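PDB 2J3X: C2 toxin component I from Clostridium botulinum, which acts as the enzymatic half of a binary bacterial toxin, an ADP-ribosyltransferase that, as in related binary toxins, probably modifies actin in host cells. Local coordinates for residues A[149-155]-A[181-185]; A[53-58]-A[143-147]; A[23-29]-A[174-178]. The protein carries 2 engineered substitutions. All coordinates share one frame. Residues are numbered along the deposited sequence.

Contact 1 (A[149-155]-A[181-185])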
loop_
_atom_site.group_PDB
_atom_site.type_symbol
_atom_site.label_atom_id
_atom_site.label_comp_id
_atom_site.label_asym_id
_atom_site.label_seq_id
_atom_site.Cartn_x
_atom_site.Cartn_y
_atom_site.Cartn_z
ATOM N N LEU A 149 -15.040 -8.628 3.905
ATOM C CA LEU A 149 -15.674 -9.278 2.756
ATOM C C LEU A 149 -17.170 -9.373 3.043
ATOM O O LEU A 149 -17.572 -10.218 3.876
ATOM C CB LEU A 149 -15.102 -10.676 2.556
ATOM C CG LEU A 149 -15.648 -11.376 1.299
ATOM C CD1 LEU A 149 -14.914 -11.033 -0.032
ATOM C CD2 LEU A 149 -15.619 -12.933 1.489
ATOM N N GLY A 150 -17.970 -8.495 2.439
ATOM C CA GLY A 150 -19.444 -8.497 2.658
ATOM C C GLY A 150 -20.034 -9.728 1.981
ATOM O O GLY A 150 -19.652 -10.064 0.873
ATOM N N LEU A 151 -20.944 -10.423 2.673
ATOM C CA LEU A 151 -21.361 -11.728 2.185
ATOM C C LEU A 151 -22.606 -11.715 1.334
ATOM O O LEU A 151 -22.895 -12.714 0.667
ATOM C CB LEU A 151 -21.568 -12.727 3.346
ATOM C CG LEU A 151 -20.240 -12.996 4.068
ATOM C CD1 LEU A 151 -20.481 -13.965 5.231
ATOM C CD2 LEU A 151 -19.173 -13.520 3.131
ATOM N N ASN A 152 -23.339 -10.604 1.323
ATOM C CA ASN A 152 -24.495 -10.542 0.431
ATOM C C ASN A 152 -24.765 -9.116 -0.036
ATOM O O ASN A 152 -23.998 -8.188 0.331
ATOM C CB ASN A 152 -25.761 -11.187 1.059
ATOM C CG ASN A 152 -26.254 -10.450 2.297
ATOM O OD1 ASN A 152 -26.086 -9.235 2.415
ATOM N ND2 ASN A 152 -26.854 -11.187 3.250
ATOM N N ASP A 153 -25.829 -8.929 -0.830
ATOM C CA ASP A 153 -25.967 -7.585 -1.467
ATOM C C ASP A 153 -26.350 -6.495 -0.466
ATOM O O ASP A 153 -26.329 -5.305 -0.825
ATOM C CB ASP A 153 -26.940 -7.580 -2.649
ATOM C CG ASP A 153 -26.424 -8.322 -3.841
ATOM O OD1 ASP A 153 -25.342 -8.953 -3.804
ATOM O OD2 ASP A 153 -27.154 -8.276 -4.860
ATOM N N ASN A 154 -26.713 -6.864 0.771
ATOM C CA ASN A 154 -26.937 -5.854 1.806
ATOM C C ASN A 154 -25.670 -5.067 2.106
ATOM O O ASN A 154 -25.735 -3.958 2.667
ATOM C CB ASN A 154 -27.499 -6.473 3.097
ATOM C CG ASN A 154 -28.949 -6.854 2.960
ATOM O OD1 ASN A 154 -29.598 -6.512 1.968
ATOM N ND2 ASN A 154 -29.463 -7.594 3.921
ATOM N N SER A 155 -24.521 -5.631 1.715
ATOM C CA SER A 155 -23.247 -4.988 1.920
ATOM C C SER A 155 -22.966 -3.906 0.901
ATOM O O SER A 155 -22.099 -3.093 1.149
ATOM C CB SER A 155 -22.099 -5.996 1.913
ATOM O OG SER A 155 -22.161 -6.778 3.107
ATOM N N GLU A 181 -28.125 -5.813 9.324
ATOM C CA GLU A 181 -28.494 -6.334 8.006
ATOM C C GLU A 181 -27.333 -6.913 7.185
ATOM O O GLU A 181 -27.561 -7.515 6.121
ATOM C CB GLU A 181 -29.236 -5.284 7.188
ATOM C CG GLU A 181 -30.637 -4.904 7.743
ATOM C CD GLU A 181 -31.680 -6.030 7.687
ATOM O OE1 GLU A 181 -31.339 -7.214 7.419
ATOM O OE2 GLU A 181 -32.876 -5.720 7.917
ATOM N N THR A 182 -26.112 -6.717 7.669
ATOM C CA THR A 182 -24.938 -7.214 6.947
ATOM C C THR A 182 -24.154 -8.252 7.730
ATOM O O THR A 182 -24.071 -8.219 8.964
ATOM C CB THR A 182 -23.907 -6.124 6.497
ATOM O OG1 THR A 182 -23.219 -5.619 7.630
ATOM C CG2 THR A 182 -24.554 -4.985 5.683
ATOM N N VAL A 183 -23.508 -9.131 6.973
ATOM C CA VAL A 183 -22.603 -10.104 7.545
ATOM C C VAL A 183 -21.306 -10.030 6.741
ATOM O O VAL A 183 -21.360 -9.995 5.513
ATOM C CB VAL A 183 -23.221 -11.528 7.438
ATOM C CG1 VAL A 183 -22.359 -12.544 8.210
ATOM C CG2 VAL A 183 -24.649 -11.507 7.964
ATOM N N SER A 184 -20.157 -10.037 7.416
ATOM C CA SER A 184 -18.873 -9.888 6.717
ATOM C C SER A 184 -17.788 -10.759 7.328
ATOM O O SER A 184 -17.794 -11.058 8.539
ATOM C CB SER A 184 -18.371 -8.418 6.752
ATOM O OG SER A 184 -19.323 -7.542 6.196
ATOM N N LEU A 185 -16.863 -11.175 6.503
ATOM C CA LEU A 185 -15.612 -11.732 7.066
ATOM C C LEU A 185 -14.663 -10.558 7.304
ATOM O O LEU A 185 -14.744 -9.539 6.626
ATOM C CB LEU A 185 -14.914 -12.703 6.128
ATOM C CG LEU A 185 -15.752 -13.841 5.493
ATOM C CD1 LEU A 185 -14.916 -14.814 4.745
ATOM C CD2 LEU A 185 -16.573 -14.552 6.609
HETATM O O HOH W 1 -23.935 -8.595 4.056
#

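Contact 2 (A[53-58]-A[143-147]). With GOL (glycerol), chain H.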
loop_
_atom_site.group_PDB
_atom_site.type_symbol
_atom_site.label_atom_id
_atom_site.label_comp_id
_atom_site.label_asym_id
_atom_site.label_seq_id
_atom_site.Cartn_x
_atom_site.Cartn_y
_atom_site.Cartn_z
ATOM N N ILE A 53 -10.114 2.173 14.031
ATOM C CA ILE A 53 -9.103 1.124 14.159
ATOM C C ILE A 53 -8.505 0.751 12.793
ATOM O O ILE A 53 -7.277 0.521 12.684
ATOM C CB ILE A 53 -9.736 -0.124 14.865
ATOM C CG1 ILE A 53 -9.794 0.117 16.380
ATOM C CG2 ILE A 53 -8.958 -1.409 14.603
ATOM C CD1 ILE A 53 -8.336 0.352 17.094
ATOM N N ASP A 54 -9.336 0.718 11.743
ATOM C CA ASP A 54 -8.808 0.428 10.402
ATOM C C ASP A 54 -7.811 1.504 9.993
ATOM O O ASP A 54 -6.741 1.203 9.482
ATOM C CB ASP A 54 -9.941 0.328 9.328
ATOM C CG ASP A 54 -10.616 -1.076 9.298
ATOM O OD1 ASP A 54 -10.027 -2.056 9.770
ATOM O OD2 ASP A 54 -11.727 -1.209 8.744
ATOM N N ASN A 55 -8.180 2.766 10.204
ATOM C CA ASN A 55 -7.255 3.866 9.866
ATOM C C ASN A 55 -5.988 3.800 10.694
ATOM O O ASN A 55 -4.886 4.002 10.190
ATOM C CB ASN A 55 -7.973 5.189 10.125
ATOM C CG ASN A 55 -8.977 5.532 9.047
ATOM O OD1 ASN A 55 -8.974 4.976 7.950
ATOM N ND2 ASN A 55 -9.815 6.512 9.342
ATOM N N PHE A 56 -6.130 3.503 11.976
ATOM C CA PHE A 56 -4.980 3.364 12.867
ATOM C C PHE A 56 -4.069 2.211 12.380
ATOM O O PHE A 56 -2.842 2.315 12.425
ATOM C CB PHE A 56 -5.455 3.161 14.317
ATOM C CG PHE A 56 -4.337 3.243 15.335
ATOM C CD1 PHE A 56 -3.863 4.476 15.781
ATOM C CD2 PHE A 56 -3.704 2.084 15.761
ATOM C CE1 PHE A 56 -2.799 4.551 16.709
ATOM C CE2 PHE A 56 -2.636 2.153 16.662
ATOM C CZ PHE A 56 -2.189 3.364 17.151
ATOM N N SER A 57 -4.668 1.094 11.978
ATOM C CA SER A 57 -3.886 -0.056 11.514
ATOM C C SER A 57 -3.078 0.278 10.262
ATOM O O SER A 57 -1.998 -0.297 10.017
ATOM C CB SER A 57 -4.780 -1.313 11.303
ATOM O OG SER A 57 -5.547 -1.225 10.075
ATOM N N THR A 58 -3.582 1.229 9.454
ATOM C CA THR A 58 -2.818 1.724 8.280
ATOM C C THR A 58 -1.702 2.664 8.755
ATOM O O THR A 58 -0.563 2.553 8.302
ATOM C CB THR A 58 -3.777 2.470 7.378
ATOM O OG1 THR A 58 -4.725 1.514 6.846
ATOM C CG2 THR A 58 -3.041 3.140 6.209
ATOM N N LYS A 143 -4.958 -2.989 0.279
ATOM C CA LYS A 143 -5.744 -2.567 1.410
ATOM C C LYS A 143 -4.840 -2.643 2.645
ATOM O O LYS A 143 -4.535 -3.707 3.145
ATOM C CB LYS A 143 -6.966 -3.498 1.572
ATOM C CG LYS A 143 -7.943 -2.968 2.667
ATOM C CD LYS A 143 -8.895 -1.895 2.110
ATOM C CE LYS A 143 -9.879 -1.442 3.189
ATOM N NZ LYS A 143 -10.694 -0.371 2.523
ATOM N N PHE A 144 -4.348 -1.485 3.090
ATOM C CA PHE A 144 -3.409 -1.486 4.213
ATOM C C PHE A 144 -4.017 -1.958 5.520
ATOM O O PHE A 144 -3.328 -2.630 6.307
ATOM C CB PHE A 144 -2.803 -0.076 4.375
ATOM C CG PHE A 144 -2.134 0.411 3.142
ATOM C CD1 PHE A 144 -0.962 -0.208 2.636
ATOM C CD2 PHE A 144 -2.668 1.516 2.461
ATOM C CE1 PHE A 144 -0.327 0.310 1.459
ATOM C CE2 PHE A 144 -2.058 2.027 1.299
ATOM C CZ PHE A 144 -0.898 1.413 0.791
ATOM N N SER A 145 -5.300 -1.685 5.729
ATOM C CA SER A 145 -5.982 -2.055 6.967
ATOM C C SER A 145 -6.484 -3.489 6.800
ATOM O O SER A 145 -6.225 -4.113 5.781
ATOM C CB SER A 145 -7.183 -1.141 7.246
ATOM O OG SER A 145 -8.149 -1.265 6.179
ATOM N N PHE A 146 -7.158 -3.996 7.829
ATOM C CA PHE A 146 -7.926 -5.239 7.675
ATOM C C PHE A 146 -8.886 -5.021 6.514
ATOM O O PHE A 146 -9.359 -3.884 6.298
ATOM C CB PHE A 146 -8.740 -5.471 8.932
ATOM C CG PHE A 146 -7.883 -5.551 10.152
ATOM C CD1 PHE A 146 -7.047 -6.674 10.366
ATOM C CD2 PHE A 146 -7.851 -4.473 11.037
ATOM C CE1 PHE A 146 -6.218 -6.760 11.525
ATOM C CE2 PHE A 146 -7.034 -4.540 12.200
ATOM C CZ PHE A 146 -6.233 -5.666 12.447
ATOM N N ILE A 147 -9.192 -6.095 5.807
ATOM C CA ILE A 147 -10.109 -6.042 4.680
ATOM C C ILE A 147 -11.394 -6.765 5.092
ATOM O O ILE A 147 -11.353 -7.731 5.889
ATOM C CB ILE A 147 -9.408 -6.613 3.414
ATOM C CG1 ILE A 147 -10.153 -6.290 2.129
ATOM C CG2 ILE A 147 -9.138 -8.112 3.571
ATOM C CD1 ILE A 147 -9.408 -6.804 0.863
HETATM C C1 GOL H . -7.121 3.103 4.689
HETATM O O1 GOL H . -7.254 2.803 6.062
HETATM C C2 GOL H . -6.348 1.960 4.083
HETATM O O2 GOL H . -6.901 0.698 4.351
HETATM C C3 GOL H . -6.434 2.017 2.599
HETATM O O3 GOL H . -5.889 0.757 2.389
HETATM O O HOH W 2 -12.023 -3.381 6.635
#

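Contact 3 (A[23-29]-A[174-178])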
loop_
_atom_site.group_PDB
_atom_site.type_symbol
_atom_site.label_atom_id
_atom_site.label_comp_id
_atom_site.label_asym_id
_atom_site.label_seq_id
_atom_site.Cartn_x
_atom_site.Cartn_y
_atom_site.Cartn_z
ATOM N N LYS A 23 -23.711 -15.563 13.127
ATOM C CA LYS A 23 -23.735 -15.762 14.585
ATOM C C LYS A 23 -23.036 -17.042 15.022
ATOM O O LYS A 23 -22.323 -17.037 16.033
ATOM C CB LYS A 23 -25.194 -15.751 15.106
ATOM C CG LYS A 23 -25.961 -14.428 14.915
ATOM C CD LYS A 23 -25.126 -13.091 15.066
ATOM C CE LYS A 23 -24.829 -12.735 16.551
ATOM N NZ LYS A 23 -24.000 -11.509 16.690
ATOM N N GLU A 24 -23.256 -18.133 14.288
ATOM C CA GLU A 24 -22.695 -19.471 14.597
ATOM C C GLU A 24 -21.168 -19.379 14.443
ATOM O O GLU A 24 -20.396 -19.881 15.258
ATOM C CB GLU A 24 -23.269 -20.492 13.624
ATOM C CG GLU A 24 -22.801 -21.921 13.768
ATOM C CD GLU A 24 -23.097 -22.549 15.131
ATOM O OE1 GLU A 24 -23.965 -22.049 15.872
ATOM O OE2 GLU A 24 -22.454 -23.586 15.440
ATOM N N GLU A 25 -20.735 -18.660 13.415
ATOM C CA GLU A 25 -19.304 -18.612 13.142
ATOM C C GLU A 25 -18.617 -17.712 14.159
ATOM O O GLU A 25 -17.489 -18.007 14.566
ATOM C CB GLU A 25 -19.126 -18.078 11.711
ATOM C CG GLU A 25 -19.462 -19.112 10.569
ATOM C CD GLU A 25 -18.590 -20.350 10.600
ATOM O OE1 GLU A 25 -17.380 -20.202 10.915
ATOM O OE2 GLU A 25 -19.103 -21.489 10.390
ATOM N N GLU A 26 -19.237 -16.600 14.521
ATOM C CA GLU A 26 -18.744 -15.737 15.612
ATOM C C GLU A 26 -18.622 -16.505 16.947
ATOM O O GLU A 26 -17.634 -16.378 17.678
ATOM C CB GLU A 26 -19.651 -14.550 15.823
ATOM C CG GLU A 26 -19.671 -13.553 14.638
ATOM C CD GLU A 26 -20.882 -12.593 14.654
ATOM O OE1 GLU A 26 -21.696 -12.666 15.594
ATOM O OE2 GLU A 26 -21.005 -11.744 13.727
ATOM N N LYS A 27 -19.623 -17.333 17.236
ATOM C CA LYS A 27 -19.639 -18.139 18.463
ATOM C C LYS A 27 -18.443 -19.092 18.430
ATOM O O LYS A 27 -17.715 -19.219 19.413
ATOM C CB LYS A 27 -20.977 -18.907 18.569
ATOM C CG LYS A 27 -20.985 -20.161 19.454
ATOM C CD LYS A 27 -22.317 -20.953 19.190
ATOM C CE LYS A 27 -22.282 -22.373 19.726
ATOM N NZ LYS A 27 -22.270 -23.433 18.636
ATOM N N ARG A 28 -18.247 -19.785 17.302
ATOM C CA ARG A 28 -17.118 -20.713 17.152
ATOM C C ARG A 28 -15.776 -19.974 17.327
ATOM O O ARG A 28 -14.868 -20.480 18.016
ATOM C CB ARG A 28 -17.141 -21.443 15.808
ATOM C CG ARG A 28 -18.361 -22.394 15.676
ATOM C CD ARG A 28 -18.467 -23.004 14.283
ATOM N NE ARG A 28 -19.565 -23.968 14.194
ATOM C CZ ARG A 28 -19.957 -24.581 13.062
ATOM N NH1 ARG A 28 -19.360 -24.329 11.877
ATOM N NH2 ARG A 28 -20.957 -25.449 13.094
ATOM N N TRP A 29 -15.662 -18.801 16.681
ATOM C CA TRP A 29 -14.434 -18.031 16.759
ATOM C C TRP A 29 -14.155 -17.660 18.202
ATOM O O TRP A 29 -13.006 -17.826 18.673
ATOM C CB TRP A 29 -14.604 -16.764 15.923
ATOM C CG TRP A 29 -13.363 -15.906 15.760
ATOM C CD1 TRP A 29 -12.051 -16.279 15.877
ATOM C CD2 TRP A 29 -13.376 -14.525 15.370
ATOM N NE1 TRP A 29 -11.222 -15.156 15.607
ATOM C CE2 TRP A 29 -12.027 -14.084 15.312
ATOM C CE3 TRP A 29 -14.409 -13.598 15.156
ATOM C CZ2 TRP A 29 -11.690 -12.761 14.938
ATOM C CZ3 TRP A 29 -14.080 -12.254 14.828
ATOM C CH2 TRP A 29 -12.717 -11.873 14.715
ATOM N N TYR A 174 -9.466 -15.676 9.197
ATOM C CA TYR A 174 -10.679 -14.875 9.141
ATOM C C TYR A 174 -11.391 -14.760 10.449
ATOM O O TYR A 174 -11.284 -15.640 11.312
ATOM C CB TYR A 174 -11.681 -15.378 8.083
ATOM C CG TYR A 174 -12.487 -16.586 8.556
ATOM C CD1 TYR A 174 -11.870 -17.825 8.676
ATOM C CD2 TYR A 174 -13.869 -16.481 8.833
ATOM C CE1 TYR A 174 -12.595 -18.972 9.115
ATOM C CE2 TYR A 174 -14.626 -17.610 9.261
ATOM C CZ TYR A 174 -13.967 -18.836 9.400
ATOM O OH TYR A 174 -14.674 -19.954 9.781
ATOM N N GLY A 175 -12.150 -13.676 10.555
ATOM C CA GLY A 175 -13.087 -13.438 11.602
ATOM C C GLY A 175 -14.408 -13.170 10.945
ATOM O O GLY A 175 -14.488 -13.075 9.703
ATOM N N VAL A 176 -15.441 -13.091 11.766
ATOM C CA VAL A 176 -16.787 -12.777 11.279
ATOM C C VAL A 176 -17.349 -11.630 12.059
ATOM O O VAL A 176 -17.284 -11.599 13.306
ATOM C CB VAL A 176 -17.743 -14.017 11.335
ATOM C CG1 VAL A 176 -19.171 -13.584 10.892
ATOM C CG2 VAL A 176 -17.184 -15.126 10.407
ATOM N N LEU A 177 -17.913 -10.672 11.317
ATOM C CA LEU A 177 -18.551 -9.540 11.922
ATOM C C LEU A 177 -19.980 -9.424 11.429
ATOM O O LEU A 177 -20.258 -9.769 10.292
ATOM C CB LEU A 177 -17.813 -8.285 11.482
ATOM C CG LEU A 177 -16.350 -8.106 11.907
ATOM C CD1 LEU A 177 -15.917 -6.733 11.394
ATOM C CD2 LEU A 177 -16.149 -8.261 13.445
ATOM N N ASN A 178 -20.900 -8.888 12.236
ATOM C CA ASN A 178 -22.209 -8.544 11.617
ATOM C C ASN A 178 -22.860 -7.338 12.246
ATOM O O ASN A 178 -22.559 -7.018 13.376
ATOM C CB ASN A 178 -23.185 -9.690 11.745
ATOM C CG ASN A 178 -23.701 -9.809 13.151
ATOM O OD1 ASN A 178 -22.962 -10.175 14.055
ATOM N ND2 ASN A 178 -24.962 -9.412 13.360
HETATM O O HOH W 3 -26.119 -9.765 16.329
#

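Contact 1 (A[149-155]-A[181-185])
Two antiparallel neighbours in the mixed sheet of the first of this protein's two ADP-ribosyltransferase family regions meet here, at the end of strand 147-150 and the start of strand 183-187. They do not form a hairpin: the chain builds strands 162-168 and 175-178 in between, so the pairing joins segments 26 residues apart. Leu-149 and Leu-185 make a hydrogen-bonded pair, with Leu-149 N to Leu-185 O at 2.9 Å and Leu-185 N to Leu-149 O at 2.9 Å. A further bond, Leu-151 N to Val-183 O at 2.9 Å, carries the ladder just past the strand end. Leu-149 and Leu-185 project from the same face, their CD2 and CD1 atoms 3.8 Å apart, while Leu-151 CD1 packs 3.8 Å from Val-183 CG1. Leu-151 also reaches Trp-21 of helix 15-30, which lies against this part of the sheet. Gly-150 and Ser-184 form the intervening non-hydrogen-bonded pair; a CB on Gly-150 would collide with Ser-155 OG as the chain folds back. Beyond the strand, the chain bends through an Asx turn, Asn-152 OD1 accepting from Asn-154 N at 3.0 Å, into a short 3-10 segment. Asn-152 ND2 is held by Glu-15. The turn places Asn-154 ND2 2.9 Å from Glu-181 O, a side-chain-to-backbone hydrogen bond that continues the link where the backbones diverge. A water fills the gap between, donating to Asn-152 OD1 at 2.8 Å and accepting from Val-183 N at 3.0 Å.

Contact 2 (A[53-58]-A[143-147])
Residues 53-58 of helix 47-59 pack against the irregular loop 143-147, the two backbones coming closest where the CA atoms of Asp-54 and Ser-145 are 5.1 Å apart. No direct hydrogen bond joins them; the direct contact is close packing, supplemented by a water bridge and, in this crystal, by a glycerol. The small side chains of Ser-57 and Ser-145 are consistent with the close approach: Ser-145 CB sits 3.3 Å from Asp-54 O, and Ser-57 OG is 3.2 Å from Ser-145 CA. Ser-57 OG spends its proton within the helix, donating to Asp-54 O at 2.8 Å, and Ser-145 OG likewise bonds locally to Phe-146 O at 2.9 Å. Phe-146 lays its ring beside the helix, edge on to Ile-53 CG2, which is 4.4 Å from Phe-146 CE2, and to Asp-54 OD1, 3.5 Å from Phe-146 CD2. Ile-85 and Leu-89 of helix 77-90 pack on the same ring. Water 2 spans the segments, donating to Asp-54 OD2 at 3.0 Å and to Phe-146 O at 2.7 Å. The glycerol, probably from the crystallisation liquor, makes a second bridge: its O1 is hydrogen-bonded to Thr-58 OG1 at 2.9 Å, and its O3 and O2 accept from Phe-144 N at 2.8 Å and Ser-145 N at 3.2 Å. Phe-144 and Thr-58 also touch strand 397-411, which belongs to the second ADP-ribosyltransferase half. The arrangement is thus that of a helix seated on a sheet connection, the loop between strands 141-143 and 147-150, at the junction of the two halves of this tandem ADP-ribosyltransferase fold.

Contact 3 (A[23-29]-A[174-178])
Helix 15-30 packs here on strand 175-178, an outermost strand of the mixed sheet of the N-terminal ADP-ribosyltransferase-like half; the axes of the local segments pass 7.8 Å apart, with 133° between their N-to-C directions. Lys-23 begins the contact, its NZ donating to Asn-178 OD1 at 3.1 Å and, with salt-bridge geometry, to Glu-26 OE1 at 2.8 Å. Two residues on, Glu-25 touches Val-176 CG2 through its CB at 3.8 Å and accepts through OE1 from Tyr-174 OH at 2.9 Å; Arg-28 NH1 lies 3.2 Å from Glu-25 OE2, joining it to a salt-bridge network. Glu-26 lays its CG 3.8 Å from Val-176 CG1. Its OE2 comes within 2.5 Å of Asn-178 OD1, which suggests a protonated acid, consistent with crystals at pH 3.0, and would weaken the ionic character of its pairing with Lys-23. Finally Trp-29, anchored through NE1 to Ala-88 O, covers the strand: Gly-175 CA stands 3.5 Å above the centroid of its six-membered ring, a CH-pi contact that a CB would obstruct.

Contact 1 pairs strands, contact 3 covers the outermost strand with a helix, and contact 2 packs a helix on the loop that leads into the sheet. Contacts 1 and 3, with centres 13 Å apart, are coupled directly through neighbouring strands 183-187 and 175-178: Ser-184 O lies 2.8 Å from Leu-177 N, a probable hydrogen bond, and Leu-185 CD2 packs 3.9 Å from Val-176 CG2. Their segments alternate along the chain, so the two closures overlap in sequence. Contact 2 adjoins contact 1 in sequence, yet their centres are 18 Å apart; it stands about 20 Å from contact 3 between centres. It is the most central of the three and the one holding glycerol, at the seam with the second, by family analogy catalytic, half.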